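Local structure of bacterial regulatory proteins, tetR family (Corynebacterium glutamicum, 3AQT) at residues G142-M147 / G189-A194; A41-Q46 / Y84-D89; R50-A55 / Q95-D100. The protein represses transcription as a member of the TetR family, probably by binding DNA through a helix-turn-helix motif, and binds resorcinol as its inducer. One frame throughout, in Å; residues are numbered along the deposited sequence.

How the interactions relate
From the N terminus, helix 41-62 supplies the first half of two contacts: 41-46 for interaction 2, then 50-55 for interaction 3. Both wait for the chain to pass through the helix-turn-helix region. Interaction 2 closes its loop at 84-89 and interaction 3 at 95-100, so their segments alternate and the two contacts cross, holding the first helix to the loop and to helix 90-111 that follows it. Interaction 1 comes later, in series with both, and joins helices 138-146 and 180-199 of the ligand-binding part. It is not isolated from the rest, because F143 packs on V97 and A98 of interaction 3, and M147 on A98, linking the two parts of the fold.

Interaction 1: residues G142-M147 / G189-A194; sequences GFFIQM and GSLIAA
F144 reaches across from helix 138-146 to I192 and L191 on helix 180-199, a helix-to-helix packing contact inside the all-helical, inducer-binding part of the TetR fold. Of the three residues, F144 gives up the largest surface. The bond to its CB points toward the other helix, CG lies beside the backbone N (chi1 -72°), and the ring presents an edge: I192 CG1 lies near the ring plane, 3.8 Å from F144 CD1. The backbone is close as well, with I192 CA 3.9 Å from that same CD1, and the CA atoms of F144 and I192 are only 6.1 Å apart. No hydrogen bond joins the two segments.

L191, the residue before I192, plays a smaller part and also packs on V131 and F213; its side chain is about 6 Å from the bound resorcinol, and it touches L130, a residue of the pocket. The next residues round helix 180-199 face the second subunit, where A193 packs on T185 of that chain. L191 comes at the F144 ring obliquely, and its nearest atom is CD2, 4.3 Å from F144 CE1.

Interaction 2: residues A41-Q46 / Y84-D89; sequences AQKREQ and YNYFPD
R44 and Y86 lie alongside each other, running in opposite directions, and make the close-packed half of this contact. The aliphatic start of R44 does the touching: CG sits at the edge of the Y86 ring, near its plane, 3.8 Å from CD1. R44 CA is also close, 3.8 Å from Y86 CE1. R44 is extended from CG to NE, its CG anti to the backbone N (chi1 174°), and this carries the guanidinium past the ring to the backbone of N85 and Y86. There its plane is tilted only 23° from that of the ring, but the two groups are not stacked. NH1 comes edge-on to N85 O at 2.6 Å, yet the angle is too poor for a hydrogen bond. Y86 O takes a weak hydrogen bond from R48 NE, one turn further along the same helix.

Segment 84-89 forms the end of the predicted helix-turn-helix and the turn into helix 90-111, and its YNYF sequence is familiar from the DNA-binding part of TetR-family repressors. F87 turns away from 41-46 and is buried against L51 and L93. At the far end D89 is the N-cap of the next helix, its OD2 accepting a hydrogen bond from Q92 N.

The other half is loose and lies at the surface. K43, fully extended, crosses the end of Y86 at a slant, and its nearest atom, CE, remains 3.9 Å from Y86 OH. N85 has its own CB over one face of the Y86 ring, 3.9 Å above the plane and offset toward the rim, while its side chain comes no nearer to 41-46 than 5.7 Å.

Interaction 3: residues R50-A55 / Q95-D100; sequences RLITSA and QAVAED
I52 leans from helix 41-62 onto A96 and V97 of helix 90-111. Its CB stays 5.0 Å from A96 CB. From there the CG2 branch, anti to the backbone N, goes to the V97 side, where it makes a loose contact of 4.5 Å with V97 CG2. The other branch sits beside the backbone N (chi1 -68°) and takes CG1 to 4.0 Å from A96 CB. Beyond it, CD1 is modelled against that same methyl, too close to be trusted in detail; I52 also packs on F87 and L93.

This is the first helix of the TetR DNA-binding part crossing the helix that follows the helix-turn-helix. The segment axes come within 9.4 Å at a crossing angle of -75°, and the residues that touch are I52, A55, A96 and V97. V97 CG2 touches two residues three apart on helix 41-62, lying 3.9 Å from I52 O and 3.8 Å from A55 CB. Beyond this apolar patch, D100 OD2 forms a salt bridge with R56 NH1. F143 of helix 138-146 packs on V97 and A98, and helix 150-157 touches Q95, A98 and E99; R156 NE forms a salt bridge with E99 OE2.

Interaction 1: residues G142-M147 / G189-A194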
ATOM      1  N   GLY B 142      -3.160  14.167   5.210  1.00 52.34           N
ATOM      2  CA  GLY B 142      -4.396  13.572   5.671  1.00 53.18           C
ATOM      3  C   GLY B 142      -4.897  12.502   4.722  1.00 54.68           C
ATOM      4  O   GLY B 142      -5.494  11.521   5.158  1.00 56.17           O
ATOM      5  N   PHE B 143      -4.665  12.682   3.426  1.00 55.85           N
ATOM      6  CA  PHE B 143      -5.110  11.700   2.442  1.00 57.83           C
ATOM      7  C   PHE B 143      -4.386  10.368   2.627  1.00 57.72           C
ATOM      8  O   PHE B 143      -5.007   9.307   2.667  1.00 56.68           O
ATOM      9  CB  PHE B 143      -4.852  12.197   1.009  1.00 59.57           C
ATOM     10  CG  PHE B 143      -5.585  13.465   0.649  1.00 59.75           C
ATOM     11  CD1 PHE B 143      -6.951  13.591   0.886  1.00 59.68           C
ATOM     12  CD2 PHE B 143      -4.907  14.530   0.056  1.00 60.96           C
ATOM     13  CE1 PHE B 143      -7.632  14.758   0.539  1.00 59.91           C
ATOM     14  CE2 PHE B 143      -5.580  15.708  -0.297  1.00 61.56           C
ATOM     15  CZ  PHE B 143      -6.946  15.818  -0.053  1.00 60.95           C
ATOM     16  N   PHE B 144      -3.065  10.433   2.745  1.00 57.90           N
ATOM     17  CA  PHE B 144      -2.250   9.232   2.890  1.00 58.65           C
ATOM     18  C   PHE B 144      -2.385   8.464   4.196  1.00 60.89           C
ATOM     19  O   PHE B 144      -1.977   7.308   4.271  1.00 61.03           O
ATOM     20  CB  PHE B 144      -0.785   9.579   2.639  1.00 55.06           C
ATOM     21  CG  PHE B 144      -0.478   9.860   1.200  1.00 51.47           C
ATOM     22  CD1 PHE B 144      -0.240   8.822   0.312  1.00 50.98           C
ATOM     23  CD2 PHE B 144      -0.482  11.157   0.719  1.00 50.44           C
ATOM     24  CE1 PHE B 144      -0.011   9.070  -1.032  1.00 50.19           C
ATOM     25  CE2 PHE B 144      -0.255  11.416  -0.626  1.00 50.41           C
ATOM     26  CZ  PHE B 144      -0.019  10.368  -1.502  1.00 48.97           C
ATOM     27  N   ILE B 145      -2.957   9.088   5.219  1.00 64.42           N
ATOM     28  CA  ILE B 145      -3.119   8.413   6.503  1.00 67.56           C
ATOM     29  C   ILE B 145      -4.562   7.988   6.764  1.00 69.96           C
ATOM     30  O   ILE B 145      -4.852   6.794   6.811  1.00 70.57           O
ATOM     31  CB  ILE B 145      -2.621   9.302   7.673  1.00 68.27           C
ATOM     32  CG1 ILE B 145      -3.337  10.656   7.650  1.00 70.50           C
ATOM     33  CG2 ILE B 145      -1.111   9.493   7.572  1.00 65.98           C
ATOM     34  CD1 ILE B 145      -2.931  11.655   8.748  1.00 47.18           C
ATOM     35  N   GLN B 146      -5.461   8.960   6.918  1.00 72.20           N
ATOM     36  CA  GLN B 146      -6.873   8.683   7.185  1.00 74.69           C
ATOM     37  C   GLN B 146      -7.705   8.205   5.992  1.00 75.16           C
ATOM     38  O   GLN B 146      -8.936   8.230   6.053  1.00 76.06           O
ATOM     39  CB  GLN B 146      -7.565   9.921   7.770  1.00 76.05           C
ATOM     40  CG  GLN B 146      -7.292  10.197   9.235  1.00 79.06           C
ATOM     41  CD  GLN B 146      -6.286  11.306   9.435  1.00 81.23           C
ATOM     42  OE1 GLN B 146      -6.408  12.380   8.848  1.00 82.04           O
ATOM     43  NE2 GLN B 146      -5.287  11.057  10.273  1.00 82.77           N
HETATM   44  N   MSE B 147      -7.063   7.778   4.911  1.00 75.04           N
HETATM   45  CA  MSE B 147      -7.824   7.322   3.751  1.00 75.07           C
HETATM   46  C   MSE B 147      -7.255   6.019   3.191  1.00 72.64           C
HETATM   47  O   MSE B 147      -6.136   5.978   2.668  1.00 72.85           O
HETATM   48  CB  MSE B 147      -7.852   8.426   2.676  1.00 78.26           C
HETATM   49  CG  MSE B 147      -8.762   8.151   1.465  1.00 83.51           C
HETATM   50 SE   MSE B 147      -9.014   9.695   0.261  1.00 89.63          SE
HETATM   51  CE  MSE B 147      -7.218   9.820  -0.463  1.00 87.19           C
ATOM     52  N   GLY B 189       1.721   1.860  -4.300  1.00 34.00           N
ATOM     53  CA  GLY B 189       1.599   1.143  -3.049  1.00 32.74           C
ATOM     54  C   GLY B 189       2.788   1.538  -2.190  1.00 32.65           C
ATOM     55  O   GLY B 189       2.650   1.784  -0.990  1.00 32.00           O
ATOM     56  N   SER B 190       3.960   1.619  -2.820  1.00 32.50           N
ATOM     57  CA  SER B 190       5.198   2.006  -2.134  1.00 33.51           C
ATOM     58  C   SER B 190       5.169   3.463  -1.706  1.00 33.82           C
ATOM     59  O   SER B 190       5.650   3.813  -0.627  1.00 33.93           O
ATOM     60  CB  SER B 190       6.406   1.812  -3.048  1.00 31.72           C
ATOM     61  OG  SER B 190       6.612   0.444  -3.337  1.00 33.00           O
ATOM     62  N   LEU B 191       4.619   4.317  -2.565  1.00 34.31           N
ATOM     63  CA  LEU B 191       4.543   5.741  -2.268  1.00 35.07           C
ATOM     64  C   LEU B 191       3.779   5.951  -0.970  1.00 35.32           C
ATOM     65  O   LEU B 191       4.253   6.638  -0.063  1.00 33.89           O
ATOM     66  CB  LEU B 191       3.845   6.486  -3.409  1.00 35.91           C
ATOM     67  CG  LEU B 191       3.651   7.998  -3.234  1.00 38.16           C
ATOM     68  CD1 LEU B 191       4.986   8.718  -3.357  1.00 38.37           C
ATOM     69  CD2 LEU B 191       2.686   8.506  -4.295  1.00 39.77           C
ATOM     70  N   ILE B 192       2.599   5.345  -0.883  1.00 35.53           N
ATOM     71  CA  ILE B 192       1.764   5.468   0.303  1.00 34.96           C
ATOM     72  C   ILE B 192       2.521   5.045   1.565  1.00 36.13           C
ATOM     73  O   ILE B 192       2.564   5.787   2.552  1.00 35.84           O
ATOM     74  CB  ILE B 192       0.470   4.626   0.149  1.00 33.73           C
ATOM     75  CG1 ILE B 192      -0.379   5.213  -0.983  1.00 31.32           C
ATOM     76  CG2 ILE B 192      -0.297   4.595   1.468  1.00 28.67           C
ATOM     77  CD1 ILE B 192      -1.512   4.313  -1.469  1.00 47.18           C
ATOM     78  N   ALA B 193       3.119   3.857   1.536  1.00 35.31           N
ATOM     79  CA  ALA B 193       3.869   3.379   2.688  1.00 35.36           C
ATOM     80  C   ALA B 193       4.993   4.356   2.974  1.00 36.49           C
ATOM     81  O   ALA B 193       5.223   4.742   4.124  1.00 37.76           O
ATOM     82  CB  ALA B 193       4.435   2.002   2.416  1.00 34.42           C
ATOM     83  N   ALA B 194       5.696   4.764   1.924  1.00 36.28           N
ATOM     84  CA  ALA B 194       6.802   5.696   2.090  1.00 38.04           C
ATOM     85  C   ALA B 194       6.366   6.997   2.765  1.00 38.70           C
ATOM     86  O   ALA B 194       7.032   7.493   3.670  1.00 39.31           O
ATOM     87  CB  ALA B 194       7.447   5.993   0.732  1.00 36.33           C
TER

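Interaction 2: residues A41-Q46 / Y84-D89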
ATOM      1  N   ALA B  41     -31.382  17.971 -12.226  1.00 96.55           N
ATOM      2  CA  ALA B  41     -30.075  17.329 -12.242  1.00 94.30           C
ATOM      3  C   ALA B  41     -28.959  18.366 -12.303  1.00 92.59           C
ATOM      4  O   ALA B  41     -27.819  18.079 -11.943  1.00 92.18           O
ATOM      5  CB  ALA B  41     -29.975  16.382 -13.428  1.00 93.98           C
ATOM      6  N   GLN B  42     -29.293  19.570 -12.760  1.00 90.58           N
ATOM      7  CA  GLN B  42     -28.316  20.648 -12.863  1.00 88.94           C
ATOM      8  C   GLN B  42     -28.017  21.208 -11.478  1.00 85.97           C
ATOM      9  O   GLN B  42     -26.889  21.593 -11.180  1.00 85.49           O
ATOM     10  CB  GLN B  42     -28.850  21.762 -13.767  1.00 91.04           C
ATOM     11  CG  GLN B  42     -27.850  22.872 -14.036  1.00 94.70           C
ATOM     12  CD  GLN B  42     -28.432  23.987 -14.891  1.00 96.98           C
ATOM     13  OE1 GLN B  42     -29.401  24.642 -14.500  1.00 98.16           O
ATOM     14  NE2 GLN B  42     -27.847  24.205 -16.064  1.00 97.38           N
ATOM     15  N   LYS B  43     -29.048  21.259 -10.643  1.00 83.16           N
ATOM     16  CA  LYS B  43     -28.927  21.754  -9.276  1.00 80.11           C
ATOM     17  C   LYS B  43     -28.008  20.827  -8.492  1.00 76.53           C
ATOM     18  O   LYS B  43     -27.148  21.278  -7.736  1.00 76.55           O
ATOM     19  CB  LYS B  43     -30.310  21.793  -8.623  1.00 82.68           C
ATOM     20  CG  LYS B  43     -30.313  22.005  -7.115  1.00 84.90           C
ATOM     21  CD  LYS B  43     -31.732  21.884  -6.571  1.00 87.56           C
ATOM     22  CE  LYS B  43     -31.783  22.046  -5.060  1.00 88.25           C
ATOM     23  NZ  LYS B  43     -33.174  21.891  -4.546  1.00 87.79           N
ATOM     24  N   ARG B  44     -28.205  19.528  -8.679  1.00 71.87           N
ATOM     25  CA  ARG B  44     -27.395  18.519  -8.013  1.00 68.88           C
ATOM     26  C   ARG B  44     -25.940  18.628  -8.478  1.00 66.24           C
ATOM     27  O   ARG B  44     -25.009  18.489  -7.685  1.00 65.62           O
ATOM     28  CB  ARG B  44     -27.945  17.125  -8.330  1.00 70.21           C
ATOM     29  CG  ARG B  44     -27.092  15.977  -7.815  1.00 71.38           C
ATOM     30  CD  ARG B  44     -27.526  14.652  -8.427  1.00 72.71           C
ATOM     31  NE  ARG B  44     -26.540  13.597  -8.199  1.00 73.93           N
ATOM     32  CZ  ARG B  44     -26.322  12.999  -7.031  1.00 74.10           C
ATOM     33  NH1 ARG B  44     -27.024  13.344  -5.960  1.00 74.79           N
ATOM     34  NH2 ARG B  44     -25.393  12.057  -6.931  1.00 73.94           N
ATOM     35  N   GLU B  45     -25.758  18.885  -9.769  1.00 63.07           N
ATOM     36  CA  GLU B  45     -24.431  19.016 -10.348  1.00 60.72           C
ATOM     37  C   GLU B  45     -23.615  20.132  -9.711  1.00 57.30           C
ATOM     38  O   GLU B  45     -22.472  19.913  -9.303  1.00 55.56           O
ATOM     39  CB  GLU B  45     -24.538  19.246 -11.858  1.00 64.36           C
ATOM     40  CG  GLU B  45     -24.605  17.960 -12.677  1.00 70.11           C
ATOM     41  CD  GLU B  45     -25.116  18.189 -14.091  1.00 73.63           C
ATOM     42  OE1 GLU B  45     -24.743  19.214 -14.704  1.00 75.50           O
ATOM     43  OE2 GLU B  45     -25.885  17.337 -14.592  1.00 75.19           O
ATOM     44  N   GLN B  46     -24.190  21.327  -9.617  1.00 53.47           N
ATOM     45  CA  GLN B  46     -23.462  22.437  -9.019  1.00 52.30           C
ATOM     46  C   GLN B  46     -23.328  22.317  -7.500  1.00 49.10           C
ATOM     47  O   GLN B  46     -22.380  22.840  -6.920  1.00 49.31           O
ATOM     48  CB  GLN B  46     -24.107  23.778  -9.387  1.00 54.19           C
ATOM     49  CG  GLN B  46     -25.574  23.888  -9.035  1.00 60.44           C
ATOM     50  CD  GLN B  46     -26.056  25.330  -9.033  1.00 62.96           C
ATOM     51  OE1 GLN B  46     -25.754  26.107  -9.955  1.00 63.68           O
ATOM     52  NE2 GLN B  46     -26.813  25.698  -8.000  1.00 62.13           N
ATOM     53  N   TYR B  84     -26.720  14.079   2.079  1.00 47.17           N
ATOM     54  CA  TYR B  84     -26.863  12.769   1.456  1.00 46.30           C
ATOM     55  C   TYR B  84     -27.788  12.736   0.250  1.00 47.23           C
ATOM     56  O   TYR B  84     -28.219  11.674  -0.195  1.00 48.42           O
ATOM     57  CB  TYR B  84     -27.277  11.749   2.518  1.00 44.17           C
ATOM     58  CG  TYR B  84     -26.201  11.616   3.567  1.00 43.27           C
ATOM     59  CD1 TYR B  84     -25.003  10.973   3.274  1.00 42.54           C
ATOM     60  CD2 TYR B  84     -26.333  12.224   4.812  1.00 42.57           C
ATOM     61  CE1 TYR B  84     -23.956  10.942   4.190  1.00 43.74           C
ATOM     62  CE2 TYR B  84     -25.293  12.202   5.740  1.00 43.20           C
ATOM     63  CZ  TYR B  84     -24.104  11.560   5.422  1.00 43.88           C
ATOM     64  OH  TYR B  84     -23.055  11.548   6.318  1.00 45.23           O
ATOM     65  N   ASN B  85     -28.081  13.912  -0.288  1.00 48.34           N
ATOM     66  CA  ASN B  85     -28.903  14.009  -1.482  1.00 50.22           C
ATOM     67  C   ASN B  85     -27.953  14.177  -2.660  1.00 49.62           C
ATOM     68  O   ASN B  85     -28.370  14.124  -3.816  1.00 49.96           O
ATOM     69  CB  ASN B  85     -29.820  15.225  -1.408  1.00 52.60           C
ATOM     70  CG  ASN B  85     -31.199  14.889  -0.884  1.00 56.65           C
ATOM     71  OD1 ASN B  85     -32.012  15.780  -0.653  1.00 58.41           O
ATOM     72  ND2 ASN B  85     -31.477  13.600  -0.705  1.00 57.58           N
ATOM     73  N   TYR B  86     -26.672  14.374  -2.356  1.00 47.87           N
ATOM     74  CA  TYR B  86     -25.661  14.593  -3.386  1.00 47.82           C
ATOM     75  C   TYR B  86     -24.497  13.611  -3.323  1.00 47.56           C
ATOM     76  O   TYR B  86     -23.802  13.401  -4.314  1.00 47.44           O
ATOM     77  CB  TYR B  86     -25.146  16.023  -3.268  1.00 48.52           C
ATOM     78  CG  TYR B  86     -26.263  17.035  -3.193  1.00 48.54           C
ATOM     79  CD1 TYR B  86     -26.976  17.406  -4.336  1.00 47.85           C
ATOM     80  CD2 TYR B  86     -26.623  17.608  -1.975  1.00 48.33           C
ATOM     81  CE1 TYR B  86     -28.019  18.328  -4.264  1.00 49.00           C
ATOM     82  CE2 TYR B  86     -27.663  18.528  -1.890  1.00 48.12           C
ATOM     83  CZ  TYR B  86     -28.355  18.885  -3.034  1.00 49.42           C
ATOM     84  OH  TYR B  86     -29.377  19.806  -2.947  1.00 49.55           O
ATOM     85  N   PHE B  87     -24.279  13.030  -2.147  1.00 47.72           N
ATOM     86  CA  PHE B  87     -23.228  12.034  -1.938  1.00 48.10           C
ATOM     87  C   PHE B  87     -23.813  10.922  -1.064  1.00 49.43           C
ATOM     88  O   PHE B  87     -24.533  11.193  -0.100  1.00 49.91           O
ATOM     89  CB  PHE B  87     -22.024  12.658  -1.234  1.00 48.45           C
ATOM     90  CG  PHE B  87     -21.200  13.555  -2.114  1.00 49.97           C
ATOM     91  CD1 PHE B  87     -20.206  13.025  -2.932  1.00 49.41           C
ATOM     92  CD2 PHE B  87     -21.434  14.929  -2.145  1.00 48.14           C
ATOM     93  CE1 PHE B  87     -19.458  13.848  -3.767  1.00 48.85           C
ATOM     94  CE2 PHE B  87     -20.694  15.755  -2.976  1.00 48.33           C
ATOM     95  CZ  PHE B  87     -19.704  15.213  -3.790  1.00 48.75           C
ATOM     96  N   PRO B  88     -23.529   9.654  -1.397  1.00 49.71           N
ATOM     97  CA  PRO B  88     -24.059   8.547  -0.598  1.00 49.30           C
ATOM     98  C   PRO B  88     -23.427   8.513   0.785  1.00 49.85           C
ATOM     99  O   PRO B  88     -24.058   8.105   1.762  1.00 50.93           O
ATOM    100  CB  PRO B  88     -23.693   7.322  -1.430  1.00 49.27           C
ATOM    101  CG  PRO B  88     -22.404   7.735  -2.064  1.00 48.81           C
ATOM    102  CD  PRO B  88     -22.721   9.145  -2.518  1.00 49.58           C
ATOM    103  N   ASP B  89     -22.178   8.951   0.868  1.00 48.54           N
ATOM    104  CA  ASP B  89     -21.481   8.952   2.138  1.00 49.08           C
ATOM    105  C   ASP B  89     -20.343   9.956   2.178  1.00 49.13           C
ATOM    106  O   ASP B  89     -20.101  10.689   1.221  1.00 48.95           O
ATOM    107  CB  ASP B  89     -20.920   7.564   2.428  1.00 50.77           C
ATOM    108  CG  ASP B  89     -20.068   7.043   1.290  1.00 55.29           C
ATOM    109  OD1 ASP B  89     -20.563   6.185   0.526  1.00 57.20           O
ATOM    110  OD2 ASP B  89     -18.911   7.504   1.148  1.00 56.51           O
TER

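Interaction 3: residues R50-A55 / Q95-D100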
ATOM      1  N   ARG B  50     -20.040  22.530  -5.349  1.00 29.04           N
ATOM      2  CA  ARG B  50     -19.909  23.450  -4.225  1.00 29.31           C
ATOM      3  C   ARG B  50     -19.510  22.746  -2.945  1.00 28.68           C
ATOM      4  O   ARG B  50     -18.774  23.303  -2.123  1.00 29.88           O
ATOM      5  CB  ARG B  50     -21.211  24.214  -4.014  1.00 30.68           C
ATOM      6  CG  ARG B  50     -21.520  25.169  -5.134  1.00 33.38           C
ATOM      7  CD  ARG B  50     -22.872  25.810  -4.956  1.00 35.28           C
ATOM      8  NE  ARG B  50     -23.233  26.597  -6.128  1.00 39.19           N
ATOM      9  CZ  ARG B  50     -24.371  27.273  -6.254  1.00 41.63           C
ATOM     10  NH1 ARG B  50     -25.265  27.257  -5.271  1.00 41.63           N
ATOM     11  NH2 ARG B  50     -24.614  27.972  -7.357  1.00 39.51           N
ATOM     12  N   LEU B  51     -20.004  21.525  -2.767  1.00 28.57           N
ATOM     13  CA  LEU B  51     -19.666  20.735  -1.591  1.00 29.40           C
ATOM     14  C   LEU B  51     -18.191  20.371  -1.649  1.00 29.95           C
ATOM     15  O   LEU B  51     -17.479  20.460  -0.644  1.00 30.96           O
ATOM     16  CB  LEU B  51     -20.526  19.468  -1.526  1.00 30.20           C
ATOM     17  CG  LEU B  51     -21.971  19.720  -1.080  1.00 31.21           C
ATOM     18  CD1 LEU B  51     -22.785  18.457  -1.198  1.00 33.15           C
ATOM     19  CD2 LEU B  51     -21.971  20.222   0.360  1.00 29.49           C
ATOM     20  N   ILE B  52     -17.728  19.981  -2.833  1.00 30.55           N
ATOM     21  CA  ILE B  52     -16.329  19.620  -3.019  1.00 30.97           C
ATOM     22  C   ILE B  52     -15.446  20.815  -2.660  1.00 32.34           C
ATOM     23  O   ILE B  52     -14.461  20.678  -1.930  1.00 31.89           O
ATOM     24  CB  ILE B  52     -16.060  19.187  -4.481  1.00 33.23           C
ATOM     25  CG1 ILE B  52     -16.768  17.859  -4.757  1.00 35.63           C
ATOM     26  CG2 ILE B  52     -14.571  19.038  -4.728  1.00 32.11           C
ATOM     27  CD1 ILE B  52     -16.514  16.713  -3.794  1.00 47.18           C
ATOM     28  N   THR B  53     -15.813  21.988  -3.170  1.00 32.60           N
ATOM     29  CA  THR B  53     -15.070  23.219  -2.907  1.00 31.23           C
ATOM     30  C   THR B  53     -15.094  23.541  -1.418  1.00 30.27           C
ATOM     31  O   THR B  53     -14.078  23.941  -0.839  1.00 30.42           O
ATOM     32  CB  THR B  53     -15.681  24.417  -3.691  1.00 31.66           C
ATOM     33  OG1 THR B  53     -15.598  24.155  -5.098  1.00 32.15           O
ATOM     34  CG2 THR B  53     -14.933  25.716  -3.383  1.00 29.30           C
ATOM     35  N   SER B  54     -16.255  23.365  -0.799  1.00 29.74           N
ATOM     36  CA  SER B  54     -16.391  23.644   0.627  1.00 32.37           C
ATOM     37  C   SER B  54     -15.482  22.728   1.439  1.00 32.34           C
ATOM     38  O   SER B  54     -14.686  23.190   2.267  1.00 31.60           O
ATOM     39  CB  SER B  54     -17.846  23.456   1.069  1.00 31.83           C
ATOM     40  OG  SER B  54     -17.984  23.755   2.448  1.00 31.76           O
ATOM     41  N   ALA B  55     -15.601  21.429   1.187  1.00 32.56           N
ATOM     42  CA  ALA B  55     -14.795  20.435   1.883  1.00 33.29           C
ATOM     43  C   ALA B  55     -13.308  20.716   1.736  1.00 33.35           C
ATOM     44  O   ALA B  55     -12.566  20.642   2.711  1.00 35.07           O
ATOM     45  CB  ALA B  55     -15.115  19.033   1.361  1.00 32.50           C
ATOM     46  N   GLN B  95     -12.988  11.288  -1.441  1.00 37.77           N
ATOM     47  CA  GLN B  95     -12.344  10.857  -2.661  1.00 37.99           C
ATOM     48  C   GLN B  95     -12.345  11.933  -3.742  1.00 36.32           C
ATOM     49  O   GLN B  95     -11.359  12.087  -4.465  1.00 37.10           O
ATOM     50  CB  GLN B  95     -13.003   9.576  -3.156  1.00 38.73           C
ATOM     51  CG  GLN B  95     -12.567   8.369  -2.351  1.00 41.29           C
ATOM     52  CD  GLN B  95     -13.223   7.097  -2.817  1.00 44.96           C
ATOM     53  OE1 GLN B  95     -13.438   6.892  -4.014  1.00 47.76           O
ATOM     54  NE2 GLN B  95     -13.539   6.223  -1.876  1.00 46.40           N
ATOM     55  N   ALA B  96     -13.437  12.684  -3.843  1.00 33.35           N
ATOM     56  CA  ALA B  96     -13.528  13.750  -4.834  1.00 31.83           C
ATOM     57  C   ALA B  96     -12.517  14.837  -4.506  1.00 32.58           C
ATOM     58  O   ALA B  96     -11.878  15.382  -5.401  1.00 34.42           O
ATOM     59  CB  ALA B  96     -14.929  14.330  -4.862  1.00 28.67           C
ATOM     60  N   VAL B  97     -12.365  15.144  -3.222  1.00 33.04           N
ATOM     61  CA  VAL B  97     -11.411  16.158  -2.792  1.00 32.00           C
ATOM     62  C   VAL B  97      -9.984  15.690  -3.093  1.00 32.87           C
ATOM     63  O   VAL B  97      -9.144  16.479  -3.530  1.00 34.28           O
ATOM     64  CB  VAL B  97     -11.574  16.457  -1.272  1.00 32.50           C
ATOM     65  CG1 VAL B  97     -10.429  17.321  -0.760  1.00 29.91           C
ATOM     66  CG2 VAL B  97     -12.895  17.171  -1.038  1.00 30.77           C
ATOM     67  N   ALA B  98      -9.712  14.408  -2.856  1.00 32.59           N
ATOM     68  CA  ALA B  98      -8.388  13.846  -3.126  1.00 32.96           C
ATOM     69  C   ALA B  98      -8.118  13.847  -4.635  1.00 31.83           C
ATOM     70  O   ALA B  98      -7.008  14.146  -5.070  1.00 30.37           O
ATOM     71  CB  ALA B  98      -8.289  12.422  -2.575  1.00 32.89           C
ATOM     72  N   GLU B  99      -9.131  13.515  -5.433  1.00 31.54           N
ATOM     73  CA  GLU B  99      -8.957  13.515  -6.884  1.00 33.06           C
ATOM     74  C   GLU B  99      -8.561  14.915  -7.333  1.00 33.43           C
ATOM     75  O   GLU B  99      -7.658  15.088  -8.157  1.00 35.06           O
ATOM     76  CB  GLU B  99     -10.244  13.100  -7.608  1.00 30.85           C
ATOM     77  CG  GLU B  99     -10.458  11.595  -7.700  1.00 35.94           C
ATOM     78  CD  GLU B  99     -11.501  11.207  -8.747  1.00 38.33           C
ATOM     79  OE1 GLU B  99     -11.998  12.095  -9.476  1.00 40.54           O
ATOM     80  OE2 GLU B  99     -11.824  10.004  -8.851  1.00 41.24           O
ATOM     81  N   ASP B 100      -9.240  15.913  -6.780  1.00 31.86           N
ATOM     82  CA  ASP B 100      -8.967  17.292  -7.119  1.00 31.82           C
ATOM     83  C   ASP B 100      -7.514  17.632  -6.790  1.00 31.27           C
ATOM     84  O   ASP B 100      -6.819  18.257  -7.585  1.00 32.63           O
ATOM     85  CB  ASP B 100      -9.926  18.212  -6.355  1.00 32.12           C
ATOM     86  CG  ASP B 100      -9.686  19.683  -6.647  1.00 34.26           C
ATOM     87  OD1 ASP B 100     -10.006  20.132  -7.771  1.00 32.95           O
ATOM     88  OD2 ASP B 100      -9.174  20.389  -5.751  1.00 35.30           O
TER